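Uracil-DNA glycosylase (Sulfolobus tokodaii str. 7, PDB 4ZBY) is a uracil-DNA glycosylase of the UDG-like superfamily, an alpha/beta protein that carries an iron/sulfur cluster and holds uracil in a pocket. Local coordinates at residues 62-71 and 175-186; 140-148 and 157-165. All coordinates share one frame; numbering follows the deposited sequence.

Interaction 1. Residues 62-71 and 175-186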
# COMPACT_ATOMS: atom_id res chain seq x y z
N LEU A 62 3.95 11.84 -6.79
CA LEU A 62 4.92 12.12 -5.73
C LEU A 62 5.50 10.81 -5.21
O LEU A 62 6.71 10.70 -5.00
CB LEU A 62 4.28 12.90 -4.59
CG LEU A 62 5.16 13.16 -3.37
CD1 LEU A 62 6.48 13.78 -3.78
CD2 LEU A 62 4.40 14.10 -2.46
N LEU A 63 4.65 9.81 -5.01
CA LEU A 63 5.12 8.51 -4.60
C LEU A 63 6.14 7.96 -5.59
O LEU A 63 7.21 7.52 -5.20
CB LEU A 63 3.97 7.51 -4.45
CG LEU A 63 4.41 6.09 -4.11
CD1 LEU A 63 5.09 6.01 -2.75
CD2 LEU A 63 3.24 5.13 -4.13
N THR A 64 5.81 8.00 -6.88
CA THR A 64 6.74 7.52 -7.89
C THR A 64 8.09 8.23 -7.83
O THR A 64 9.16 7.60 -7.91
CB THR A 64 6.11 7.66 -9.29
OG1 THR A 64 4.88 6.95 -9.29
CG2 THR A 64 7.04 7.08 -10.35
N GLN A 65 8.05 9.55 -7.63
CA GLN A 65 9.27 10.34 -7.56
C GLN A 65 10.12 9.92 -6.36
O GLN A 65 11.33 9.80 -6.48
CB GLN A 65 8.96 11.84 -7.50
CG GLN A 65 10.21 12.71 -7.42
CD GLN A 65 9.89 14.19 -7.28
OE1 GLN A 65 8.73 14.58 -7.12
NE2 GLN A 65 10.92 15.01 -7.35
N MET A 66 9.49 9.68 -5.20
CA MET A 66 10.26 9.26 -4.03
C MET A 66 10.84 7.87 -4.23
O MET A 66 11.98 7.60 -3.85
CB MET A 66 9.41 9.29 -2.76
CG MET A 66 8.95 10.66 -2.42
SD MET A 66 8.33 10.73 -0.74
CE MET A 66 7.90 12.46 -0.67
N ILE A 67 10.05 6.98 -4.80
CA ILE A 67 10.55 5.65 -5.05
C ILE A 67 11.78 5.71 -5.97
O ILE A 67 12.78 5.04 -5.72
CB ILE A 67 9.47 4.75 -5.66
CG1 ILE A 67 8.40 4.46 -4.58
CG2 ILE A 67 10.07 3.42 -6.11
CD1 ILE A 67 7.20 3.76 -5.13
N LYS A 68 11.70 6.55 -7.01
CA LYS A 68 12.81 6.68 -7.94
C LYS A 68 14.01 7.40 -7.35
O LYS A 68 15.12 6.89 -7.41
CB LYS A 68 12.34 7.40 -9.22
CG LYS A 68 13.48 7.71 -10.17
CD LYS A 68 14.11 6.44 -10.68
CE LYS A 68 15.11 6.75 -11.78
NZ LYS A 68 15.64 5.50 -12.39
N GLU A 69 13.79 8.58 -6.77
CA GLU A 69 14.91 9.43 -6.38
C GLU A 69 15.53 9.02 -5.05
O GLU A 69 16.73 9.18 -4.86
CB GLU A 69 14.46 10.88 -6.30
CG GLU A 69 13.97 11.39 -7.64
CD GLU A 69 13.68 12.86 -7.61
OE1 GLU A 69 13.78 13.47 -6.53
OE2 GLU A 69 13.35 13.41 -8.68
N ILE A 70 14.71 8.50 -4.14
CA ILE A 70 15.20 8.18 -2.81
C ILE A 70 15.50 6.68 -2.65
O ILE A 70 16.53 6.33 -2.09
CB ILE A 70 14.22 8.68 -1.73
CG1 ILE A 70 14.09 10.19 -1.87
CG2 ILE A 70 14.75 8.36 -0.32
CD1 ILE A 70 13.07 10.79 -0.95
N LEU A 71 14.64 5.81 -3.18
CA LEU A 71 14.90 4.37 -3.10
C LEU A 71 15.74 3.85 -4.25
O LEU A 71 16.37 2.78 -4.16
CB LEU A 71 13.60 3.57 -3.05
CG LEU A 71 12.59 3.95 -1.95
CD1 LEU A 71 11.46 2.92 -2.00
CD2 LEU A 71 13.23 4.00 -0.57
N ARG A 175 6.29 16.72 3.90
CA ARG A 175 7.01 16.11 2.80
C ARG A 175 8.43 15.75 3.21
O ARG A 175 8.92 14.66 2.89
CB ARG A 175 7.06 17.03 1.60
CG ARG A 175 7.41 16.25 0.34
CD ARG A 175 7.65 17.16 -0.83
NE ARG A 175 8.64 16.59 -1.74
CZ ARG A 175 8.58 16.72 -3.06
NH1 ARG A 175 9.52 16.18 -3.82
NH2 ARG A 175 7.58 17.38 -3.62
N LYS A 176 9.11 16.66 3.91
CA LYS A 176 10.47 16.37 4.33
C LYS A 176 10.50 15.15 5.23
O LYS A 176 11.44 14.34 5.17
CB LYS A 176 11.08 17.59 5.03
CG LYS A 176 11.67 18.59 4.07
CD LYS A 176 12.96 18.04 3.51
CE LYS A 176 13.51 18.90 2.38
NZ LYS A 176 14.82 18.36 1.91
N ILE A 177 9.47 14.99 6.06
CA ILE A 177 9.39 13.85 6.96
C ILE A 177 9.22 12.54 6.17
O ILE A 177 9.83 11.52 6.48
CB ILE A 177 8.25 14.00 7.96
CG1 ILE A 177 8.55 15.19 8.86
CG2 ILE A 177 8.08 12.71 8.79
CD1 ILE A 177 7.60 15.36 10.05
N LEU A 178 8.36 12.60 5.16
CA LEU A 178 8.13 11.45 4.30
C LEU A 178 9.40 11.08 3.53
O LEU A 178 9.73 9.90 3.42
CB LEU A 178 6.96 11.76 3.35
CG LEU A 178 6.51 10.65 2.40
CD1 LEU A 178 6.10 9.42 3.15
CD2 LEU A 178 5.30 11.16 1.58
N GLU A 179 10.15 12.07 3.06
CA GLU A 179 11.40 11.82 2.37
C GLU A 179 12.40 11.14 3.28
O GLU A 179 13.09 10.21 2.87
CB GLU A 179 11.96 13.11 1.79
CG GLU A 179 11.04 13.69 0.71
CD GLU A 179 11.46 15.06 0.21
OE1 GLU A 179 12.28 15.73 0.88
OE2 GLU A 179 10.95 15.47 -0.86
N GLU A 180 12.46 11.59 4.53
CA GLU A 180 13.36 11.01 5.51
C GLU A 180 12.94 9.58 5.81
O GLU A 180 13.78 8.70 5.99
CB GLU A 180 13.39 11.85 6.79
CG GLU A 180 14.06 13.20 6.59
CD GLU A 180 15.48 13.07 6.10
OE1 GLU A 180 16.30 12.45 6.81
OE2 GLU A 180 15.78 13.57 4.99
N ASP A 181 11.63 9.34 5.86
CA ASP A 181 11.11 7.99 6.06
C ASP A 181 11.53 7.11 4.89
O ASP A 181 11.90 5.96 5.10
CB ASP A 181 9.58 7.97 6.19
CG ASP A 181 9.12 8.29 7.60
OD1 ASP A 181 9.97 8.41 8.49
OD2 ASP A 181 7.89 8.42 7.80
N PHE A 182 11.52 7.65 3.66
CA PHE A 182 11.92 6.84 2.51
C PHE A 182 13.43 6.58 2.52
O PHE A 182 13.86 5.51 2.08
CB PHE A 182 11.47 7.49 1.19
CG PHE A 182 10.13 7.00 0.72
CD1 PHE A 182 9.01 7.14 1.50
CD2 PHE A 182 9.99 6.37 -0.51
CE1 PHE A 182 7.77 6.67 1.08
CE2 PHE A 182 8.75 5.90 -0.94
CZ PHE A 182 7.65 6.04 -0.15
N LYS A 183 14.22 7.52 3.05
CA LYS A 183 15.66 7.29 3.24
C LYS A 183 15.89 6.11 4.18
O LYS A 183 16.79 5.29 3.96
CB LYS A 183 16.36 8.54 3.79
CG LYS A 183 16.43 9.72 2.81
CD LYS A 183 17.16 10.92 3.42
CE LYS A 183 17.24 12.10 2.45
NZ LYS A 183 17.85 13.32 3.06
N LYS A 184 15.09 6.03 5.24
CA LYS A 184 15.20 4.92 6.17
C LYS A 184 14.79 3.61 5.53
O LYS A 184 15.40 2.57 5.80
CB LYS A 184 14.36 5.18 7.44
CG LYS A 184 14.92 6.31 8.29
CD LYS A 184 13.96 6.63 9.45
CE LYS A 184 14.65 7.46 10.52
NZ LYS A 184 15.02 8.80 10.01
N ILE A 185 13.75 3.67 4.69
CA ILE A 185 13.30 2.50 3.95
C ILE A 185 14.42 2.06 3.00
O ILE A 185 14.67 0.86 2.90
CB ILE A 185 11.99 2.77 3.19
CG1 ILE A 185 10.88 2.94 4.23
CG2 ILE A 185 11.67 1.63 2.18
CD1 ILE A 185 9.61 3.60 3.67
N ARG A 186 15.12 3.01 2.38
CA ARG A 186 16.21 2.59 1.48
C ARG A 186 17.27 1.83 2.27
O ARG A 186 17.76 0.79 1.83
CB ARG A 186 16.86 3.77 0.76
CG ARG A 186 17.90 3.28 -0.28
CD ARG A 186 18.94 4.28 -0.64
NE ARG A 186 19.90 3.72 -1.60
CZ ARG A 186 21.18 3.47 -1.37
NH1 ARG A 186 21.92 2.95 -2.34
NH2 ARG A 186 21.75 3.75 -0.19
O HOH W 1 7.64 17.06 -6.59
O HOH W 2 19.11 2.42 -3.87
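Met66 and Phe182 interlock at the middle of this helix pair, each a knob in a hole of the other helix. In the conformer described here, the thioether chain of Met66 runs extended beyond CG, which carries SD over one face of the Phe182 ring, 4.4 Å from its centroid and 13° off the normal: a Met-aromatic contact, backed by a CH-pi contact from CB. SD also rests on Leu178 CG at 3.6 Å, and the methyl CE goes on to the aliphatic part of Glu179. Ile185 CD1 lies over the opposite face of the ring, Ile67 CG1 meets its edge, Leu71 sets CG and CD1 against it, and Leu63 CD1 comes to 3.6 Å from Phe182 CZ. Ile70 divides its branches: CG2, anti to the backbone N, packs on the backbone between Phe182 and Lys183, and CD1 reaches Glu179 CB at 3.8 Å. Toward the other end Leu62 CD1 sits centrally over one face of the Arg175 guanidinium, which is also held from within its own helix: Arg175 NE gives Glu179 OE2, near the guanidinium plane, a straight salt-bridging hydrogen bond of 2.7 Å. Water 1 links Arg175 NH2 to Gln65 OE1, and water 2 joins Arg186 NE to Leu71 O. The axes of segments 62-71 and 175-186 approach to 9.3 Å, crossing at -51°, and both helices pack on the sheet, Ile67 and Leu71 on strand 37-41, Ile185 on strand 117-121. With no direct hydrogen bond between the segments, cohesion comes from knobs-into-holes apolar and sulfur-aromatic packing, with water bridging the margins.

Interaction 2. Residues 140-148 and 157-165. With URA (uracil), chain C.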
# COMPACT_ATOMS: atom_id res chain seq x y z
N ILE A 140 -1.43 7.02 13.29
CA ILE A 140 -0.34 7.03 12.34
C ILE A 140 0.78 7.98 12.80
O ILE A 140 1.95 7.68 12.58
CB ILE A 140 -0.83 7.40 10.91
CG1 ILE A 140 0.27 7.13 9.87
CG2 ILE A 140 -1.36 8.83 10.84
CD1 ILE A 140 0.71 5.66 9.82
N THR A 141 0.44 9.08 13.45
CA THR A 141 1.46 10.04 13.88
C THR A 141 2.40 9.37 14.87
O THR A 141 3.63 9.55 14.83
CB THR A 141 0.82 11.29 14.51
OG1 THR A 141 0.06 11.99 13.51
CG2 THR A 141 1.87 12.23 15.06
N LYS A 142 1.83 8.53 15.72
CA LYS A 142 2.60 7.95 16.83
C LYS A 142 3.42 6.74 16.39
O LYS A 142 4.41 6.38 17.04
CB LYS A 142 1.67 7.55 17.97
CG LYS A 142 1.26 8.72 18.83
CD LYS A 142 0.21 8.32 19.85
CE LYS A 142 -0.14 9.49 20.74
NZ LYS A 142 -1.13 9.10 21.76
N VAL A 143 3.01 6.11 15.29
CA VAL A 143 3.66 4.86 14.92
C VAL A 143 4.52 4.96 13.67
O VAL A 143 5.31 4.06 13.42
CB VAL A 143 2.63 3.71 14.72
CG1 VAL A 143 1.69 3.60 15.93
CG2 VAL A 143 1.87 3.85 13.37
N ARG A 144 4.38 6.02 12.88
CA ARG A 144 5.17 6.12 11.65
C ARG A 144 6.65 6.34 11.94
O ARG A 144 7.04 6.77 13.06
CB ARG A 144 4.65 7.25 10.75
CG ARG A 144 4.73 8.65 11.40
CD ARG A 144 5.38 9.68 10.45
NE ARG A 144 6.82 9.47 10.31
CZ ARG A 144 7.74 9.96 11.13
NH1 ARG A 144 7.39 10.69 12.19
NH2 ARG A 144 9.03 9.72 10.91
N GLY A 145 7.46 6.01 10.93
CA GLY A 145 8.86 6.41 10.89
C GLY A 145 9.80 5.41 11.54
O GLY A 145 10.97 5.71 11.79
N LYS A 146 9.30 4.23 11.84
CA LYS A 146 10.21 3.19 12.27
C LYS A 146 9.71 1.84 11.79
O LYS A 146 8.59 1.70 11.29
CB LYS A 146 10.40 3.21 13.78
CG LYS A 146 9.24 2.70 14.60
CD LYS A 146 9.72 2.48 16.03
CE LYS A 146 8.61 2.04 16.95
NZ LYS A 146 9.06 2.05 18.38
N SER A 147 10.57 0.83 11.91
CA SER A 147 10.23 -0.48 11.42
C SER A 147 9.66 -1.40 12.51
O SER A 147 9.96 -1.28 13.72
CB SER A 147 11.44 -1.13 10.75
OG SER A 147 12.55 -1.07 11.60
N TYR A 148 8.79 -2.29 12.06
CA TYR A 148 8.12 -3.25 12.94
C TYR A 148 8.30 -4.63 12.33
O TYR A 148 8.03 -4.83 11.15
CB TYR A 148 6.64 -2.90 13.09
CG TYR A 148 6.40 -1.54 13.70
CD1 TYR A 148 6.42 -0.38 12.93
CD2 TYR A 148 6.14 -1.40 15.06
CE1 TYR A 148 6.20 0.86 13.48
CE2 TYR A 148 5.91 -0.15 15.63
CZ TYR A 148 5.96 0.97 14.84
OH TYR A 148 5.73 2.21 15.42
N ILE A 157 8.75 -10.10 7.85
CA ILE A 157 8.47 -8.97 6.98
C ILE A 157 8.67 -7.71 7.80
O ILE A 157 8.23 -7.64 8.95
CB ILE A 157 7.03 -9.00 6.42
CG1 ILE A 157 6.88 -10.20 5.47
CG2 ILE A 157 6.71 -7.70 5.67
CD1 ILE A 157 5.45 -10.49 5.07
N ILE A 158 9.39 -6.75 7.23
CA ILE A 158 9.59 -5.47 7.91
C ILE A 158 8.48 -4.53 7.51
O ILE A 158 8.33 -4.22 6.33
CB ILE A 158 10.92 -4.85 7.53
CG1 ILE A 158 12.08 -5.76 7.96
CG2 ILE A 158 11.04 -3.50 8.16
CD1 ILE A 158 13.41 -5.36 7.33
N VAL A 159 7.69 -4.09 8.48
CA VAL A 159 6.59 -3.17 8.18
C VAL A 159 7.01 -1.76 8.56
O VAL A 159 7.47 -1.51 9.67
CB VAL A 159 5.29 -3.55 8.93
CG1 VAL A 159 4.20 -2.47 8.71
CG2 VAL A 159 4.79 -4.91 8.46
N PHE A 160 6.87 -0.84 7.62
CA PHE A 160 7.30 0.52 7.85
C PHE A 160 6.19 1.51 7.52
O PHE A 160 5.93 1.78 6.35
CB PHE A 160 8.55 0.83 7.00
CG PHE A 160 9.32 2.00 7.49
CD1 PHE A 160 10.54 1.82 8.11
CD2 PHE A 160 8.81 3.30 7.37
CE1 PHE A 160 11.25 2.91 8.61
CE2 PHE A 160 9.53 4.40 7.86
CZ PHE A 160 10.75 4.20 8.45
N PRO A 161 5.53 2.05 8.55
CA PRO A 161 4.45 2.98 8.27
C PRO A 161 4.96 4.37 7.95
O PRO A 161 5.90 4.81 8.59
CB PRO A 161 3.64 3.00 9.59
CG PRO A 161 4.15 1.82 10.38
CD PRO A 161 5.58 1.65 9.97
N THR A 162 4.34 5.05 7.00
CA THR A 162 4.62 6.46 6.73
C THR A 162 3.32 7.26 6.58
O THR A 162 2.23 6.69 6.56
CB THR A 162 5.43 6.65 5.45
OG1 THR A 162 4.57 6.50 4.31
CG2 THR A 162 6.56 5.61 5.35
N TYR A 163 3.44 8.58 6.47
CA TYR A 163 2.28 9.39 6.13
C TYR A 163 1.90 9.06 4.70
O TYR A 163 2.71 8.55 3.94
CB TYR A 163 2.57 10.88 6.30
CG TYR A 163 2.69 11.33 7.73
CD1 TYR A 163 1.80 10.88 8.71
CD2 TYR A 163 3.67 12.24 8.11
CE1 TYR A 163 1.91 11.30 10.03
CE2 TYR A 163 3.78 12.67 9.43
CZ TYR A 163 2.90 12.20 10.38
OH TYR A 163 3.01 12.62 11.69
N HIS A 164 0.66 9.32 4.34
CA HIS A 164 0.24 9.09 2.98
C HIS A 164 0.81 10.19 2.10
O HIS A 164 0.89 11.34 2.52
CB HIS A 164 -1.28 9.08 2.93
CG HIS A 164 -1.83 8.62 1.64
ND1 HIS A 164 -1.86 9.43 0.52
CD2 HIS A 164 -2.40 7.45 1.28
CE1 HIS A 164 -2.42 8.76 -0.48
NE2 HIS A 164 -2.75 7.56 -0.04
N PRO A 165 1.18 9.87 0.86
CA PRO A 165 1.79 10.88 -0.02
C PRO A 165 0.90 12.10 -0.25
O PRO A 165 1.41 13.19 -0.42
CB PRO A 165 1.99 10.12 -1.33
CG PRO A 165 2.08 8.72 -0.93
CD PRO A 165 1.24 8.52 0.28
N1 URA C . -4.49 7.12 -2.67
C2 URA C . -4.27 5.85 -2.26
O2 URA C . -4.40 5.49 -1.11
N3 URA C . -4.10 4.94 -3.23
C4 URA C . -4.11 5.18 -4.56
O4 URA C . -3.87 4.26 -5.33
C5 URA C . -4.32 6.51 -4.95
C6 URA C . -4.50 7.47 -4.00
O HOH W 3 4.86 11.67 13.26
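Tyr148 and Val159 form an antiparallel hydrogen-bonded pair: Val159 N gives Tyr148 O a nearly straight bond of 2.8 Å, and Tyr148 N returns a more bent one to Val159 O. Farther along, Gly145 N reaches Pro161 O at 3.1 Å, tilted from the carbonyl plane. Pro161 packs between Ile140 and the Tyr148 ring, its CD 3.7 Å from Tyr148 CE1 at the ring edge and its CB against Ile140 CD1. One face of the Phe160 ring is covered by the backbone of Lys146, whose O lies above it, buried and without a polar partner in the model, while Gly145 C approaches obliquely. At the other end Arg144 CD stands 3.6 Å from the centroid of the Tyr163 ring, 16° off the normal, a CH-pi contact. Arg144 gets there because CG lies between its backbone N and carbonyl carbon (chi1 61°) and the chain bends again at chi2 and chi3. Its NH2 forms a salt bridge with Asp181 of helix 172-190, while NH1 and Tyr163 OH share water 3, which also donates to Thr141 O. In the next shell Tyr148 OH closes back on Val143 O at 2.8 Å, in the carbonyl plane and on a lone pair, tying the ring to the C-terminal end of the short helix 140-143. Beyond Tyr163, His164 NE2 donates to uracil O2 at 2.9 Å; its ND1 bonds Ala166 N, which helps fix the imidazole. This is the edge of the central sheet of a UDG-like alpha/beta fold, where the strand leaving an antiparallel hairpin ends in a loop that delivers a histidine to the uracil pocket.

Overall arrangement
From the N terminus, the chain passes through helix 58-71, which supplies the first half of interaction 1; the contact closes with residues 175-186, 104 positions on from the end of 62-71. Interaction 2 is nested inside that long loop: residues 140-148 lead into the short edge strand, the chain reverses, and strand 155-162 comes back along them, with eight residues between the two segments. The chain then passes His164 of the uracil pocket and enters helix 172-190, so the second segments of the two contacts follow each other. They also touch directly, through Asp181 with Arg144 and Leu178 with Thr162. Helix 172-190 thus packs on both helix 58-71, itself resting on strand 37-41, and strand 155-162.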